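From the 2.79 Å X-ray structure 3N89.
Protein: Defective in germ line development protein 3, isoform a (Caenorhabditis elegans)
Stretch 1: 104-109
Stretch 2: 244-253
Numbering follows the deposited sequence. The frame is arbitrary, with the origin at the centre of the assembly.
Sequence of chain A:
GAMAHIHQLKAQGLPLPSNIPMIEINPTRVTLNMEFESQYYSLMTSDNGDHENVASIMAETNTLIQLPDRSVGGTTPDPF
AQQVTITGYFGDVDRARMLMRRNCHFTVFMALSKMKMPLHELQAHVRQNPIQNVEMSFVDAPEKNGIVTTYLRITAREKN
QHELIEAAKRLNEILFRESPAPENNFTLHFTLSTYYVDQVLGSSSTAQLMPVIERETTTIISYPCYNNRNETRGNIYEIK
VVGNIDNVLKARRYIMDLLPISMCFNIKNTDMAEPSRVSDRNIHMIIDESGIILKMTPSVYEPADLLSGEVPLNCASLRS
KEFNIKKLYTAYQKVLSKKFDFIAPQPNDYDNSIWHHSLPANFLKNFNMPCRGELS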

# COMPACT_ATOMS: atom_id res chain seq x y z
N CYS A 104 8.56 4.12 -4.48
CA CYS A 104 7.44 5.05 -4.42
C CYS A 104 7.78 6.31 -3.64
O CYS A 104 8.47 6.25 -2.61
CB CYS A 104 6.21 4.37 -3.81
SG CYS A 104 4.80 5.48 -3.67
N HIS A 105 7.30 7.45 -4.13
CA HIS A 105 7.53 8.73 -3.48
C HIS A 105 6.58 8.89 -2.31
O HIS A 105 5.65 8.10 -2.13
CB HIS A 105 7.29 9.90 -4.44
CG HIS A 105 8.43 10.17 -5.38
ND1 HIS A 105 8.71 9.36 -6.46
CD2 HIS A 105 9.35 11.16 -5.40
CE1 HIS A 105 9.76 9.84 -7.10
NE2 HIS A 105 10.17 10.93 -6.48
N PHE A 106 6.82 9.94 -1.52
CA PHE A 106 6.00 10.32 -0.38
C PHE A 106 6.29 11.81 -0.15
O PHE A 106 7.32 12.31 -0.58
CB PHE A 106 6.33 9.47 0.85
CG PHE A 106 7.58 9.88 1.57
CD1 PHE A 106 7.60 11.03 2.36
CD2 PHE A 106 8.74 9.11 1.47
CE1 PHE A 106 8.75 11.41 3.05
CE2 PHE A 106 9.91 9.49 2.15
CZ PHE A 106 9.91 10.64 2.94
N THR A 107 5.39 12.51 0.53
CA THR A 107 5.59 13.93 0.78
C THR A 107 5.36 14.32 2.23
O THR A 107 4.52 13.74 2.92
CB THR A 107 4.64 14.77 -0.11
OG1 THR A 107 4.98 14.58 -1.49
CG2 THR A 107 4.73 16.25 0.24
N VAL A 108 6.13 15.30 2.70
CA VAL A 108 6.03 15.80 4.07
C VAL A 108 6.12 17.33 4.02
O VAL A 108 6.84 17.88 3.19
CB VAL A 108 7.16 15.25 4.97
CG1 VAL A 108 7.11 15.92 6.33
CG2 VAL A 108 7.01 13.75 5.13
N PHE A 109 5.38 18.00 4.90
CA PHE A 109 5.38 19.46 4.94
C PHE A 109 5.97 20.00 6.24
O PHE A 109 5.65 19.51 7.32
CB PHE A 109 3.95 19.99 4.78
CG PHE A 109 3.27 19.58 3.50
CD1 PHE A 109 2.89 18.26 3.29
CD2 PHE A 109 3.02 20.52 2.50
CE1 PHE A 109 2.26 17.88 2.10
CE2 PHE A 109 2.39 20.15 1.31
CZ PHE A 109 2.00 18.83 1.11
N ASN A 244 7.20 15.27 14.89
CA ASN A 244 8.56 15.41 14.38
C ASN A 244 8.69 14.55 13.13
O ASN A 244 7.89 13.65 12.91
CB ASN A 244 9.60 14.96 15.41
CG ASN A 244 9.53 15.76 16.69
OD1 ASN A 244 8.95 16.85 16.73
ND2 ASN A 244 10.13 15.23 17.75
N ILE A 245 9.72 14.83 12.34
CA ILE A 245 9.93 14.08 11.11
C ILE A 245 10.06 12.57 11.30
O ILE A 245 9.42 11.81 10.59
CB ILE A 245 11.17 14.62 10.35
CG1 ILE A 245 11.40 13.81 9.07
CG2 ILE A 245 12.40 14.58 11.24
CD1 ILE A 245 10.20 13.81 8.14
N ASP A 246 10.88 12.13 12.26
CA ASP A 246 11.06 10.69 12.48
C ASP A 246 9.78 9.95 12.87
O ASP A 246 9.51 8.85 12.37
CB ASP A 246 12.12 10.45 13.56
CG ASP A 246 13.51 10.81 13.09
OD1 ASP A 246 14.03 10.14 12.17
OD2 ASP A 246 14.10 11.77 13.64
N ASN A 247 9.00 10.54 13.77
CA ASN A 247 7.76 9.91 14.22
C ASN A 247 6.72 9.81 13.11
O ASN A 247 6.07 8.78 12.94
CB ASN A 247 7.18 10.69 15.40
CG ASN A 247 8.15 10.83 16.55
OD1 ASN A 247 9.34 11.09 16.34
ND2 ASN A 247 7.65 10.68 17.77
N VAL A 248 6.57 10.88 12.34
CA VAL A 248 5.59 10.89 11.26
C VAL A 248 5.83 9.77 10.26
O VAL A 248 4.91 9.01 9.93
CB VAL A 248 5.60 12.23 10.49
CG1 VAL A 248 4.47 12.25 9.48
CG2 VAL A 248 5.44 13.38 11.46
N LEU A 249 7.06 9.66 9.76
CA LEU A 249 7.38 8.61 8.80
C LEU A 249 7.19 7.23 9.43
O LEU A 249 7.17 6.22 8.74
CB LEU A 249 8.82 8.78 8.28
CG LEU A 249 9.14 10.11 7.58
CD1 LEU A 249 10.49 10.01 6.90
CD2 LEU A 249 8.06 10.45 6.54
N LYS A 250 7.04 7.20 10.76
CA LYS A 250 6.83 5.95 11.48
C LYS A 250 5.32 5.71 11.51
O LYS A 250 4.84 4.58 11.39
CB LYS A 250 7.38 6.05 12.90
CG LYS A 250 7.84 4.71 13.47
CD LYS A 250 8.92 4.13 12.58
CE LYS A 250 9.17 2.66 12.88
NZ LYS A 250 10.01 2.03 11.82
N ALA A 251 4.57 6.79 11.68
CA ALA A 251 3.12 6.68 11.69
C ALA A 251 2.72 6.17 10.30
O ALA A 251 1.95 5.22 10.16
CB ALA A 251 2.50 8.04 11.95
N ARG A 252 3.28 6.80 9.27
CA ARG A 252 3.01 6.41 7.89
C ARG A 252 3.16 4.89 7.72
O ARG A 252 2.24 4.21 7.26
CB ARG A 252 3.98 7.13 6.95
CG ARG A 252 4.10 6.53 5.56
CD ARG A 252 5.47 6.84 4.99
NE ARG A 252 5.65 6.33 3.63
CZ ARG A 252 4.93 6.74 2.59
NH1 ARG A 252 4.00 7.66 2.77
NH2 ARG A 252 5.17 6.25 1.38
N ARG A 253 4.31 4.37 8.12
CA ARG A 253 4.60 2.95 8.01
C ARG A 253 3.56 2.07 8.71
O ARG A 253 3.14 1.04 8.16
CB ARG A 253 6.01 2.67 8.56
CG ARG A 253 6.86 1.76 7.67
CZ ARG A 253 9.36 2.99 5.71
NH1 ARG A 253 9.67 1.74 5.39
NH2 ARG A 253 10.27 3.95 5.60

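Strand 105-109 packs against helix 245-253 of the same chain; touching residues are at least 137 positions apart in sequence, and the contact rests mainly on side chains reaching across the gap. The two axes approach to 10.6 Å and their N-to-C directions differ by 140°, so the segments run roughly antiparallel but clearly skewed. No hydrogen bond links them; 259 Å² of surface is buried, counting both sides, mostly by Phe 106, Arg 252, Val 108 and Leu 249.

Phe 106 covers the most. The alternation of an extended strand sends the CA-to-CB bonds of Phe 106 and Val 108 toward the helix, while those of His 105 and Thr 107 point away; Thr 107, buried on that other side, has its OG1 hydrogen-bonded elsewhere in the structure. With chi1 at 78° (p) and chi2 at 75°, the Phe 106 ring has Arg 252 CZ and Leu 249 CD2 near it, both oblique to its plane. Its CE1 comes within 3.7 Å of Leu 249 CD2, an apolar contact that suits a broad, flat hydrocarbon surface in a buried site.

Arg 252 spans the distance by length. Its CA-to-CB bond points toward the strand, and chi1 to chi3 are all t (163°, -153° and -178°), so the aliphatic chain is nearly fully extended before chi4 turns at 63°. The guanidinium thereby arrives beside the start of the strand, where Phe 106 CB lies over one of its faces, 3.5 Å from Arg 252 NH2. Packing through a face uses the least polar aspect of a charged group and leaves its N-H bonds directed around the rim. The carbonyl His 105 O is 4.0 Å from Arg 252 NH2, oblique to the guanidinium plane and not hydrogen-bonded to it. A long aliphatic chain delivers the flat guanidinium to the strand, and 52 Å² of Arg 252 is covered there, in a buried position.

Val 108 carries the contact toward the beginning of the helix, where it meets both Leu 249 and Ile 245. Val 108 CG2 lies 3.7 Å from Leu 249 CD2, and the closest approach to Ile 245 is Val 108 CG1 to Ile 245 CD1, 4.2 Å. A short, beta-branched side chain fits here, where the backbones come nearest: the CA atoms of Val 108 and Ile 245 are 8.2 Å apart. Leu 249 (chi1 m, chi2 t) points toward the strand, and its CD2 methyl touches both Phe 106 and Val 108, joining the two strand residues into one apolar patch. Ile 245 starts sideways, but its t, p conformation brings the CD1 end closer.

Ile 245, Leu 249 and Arg 252 recur at intervals of four and three, close to one helical turn, and so line the side facing the strand. The Arg 252 N to Val 248 O hydrogen bond, at 2.8 Å, helps hold that turn. Asp 246, Asn 247 and Lys 250 stay out of reach, in keeping with polar residues at least partly exposed to solvent.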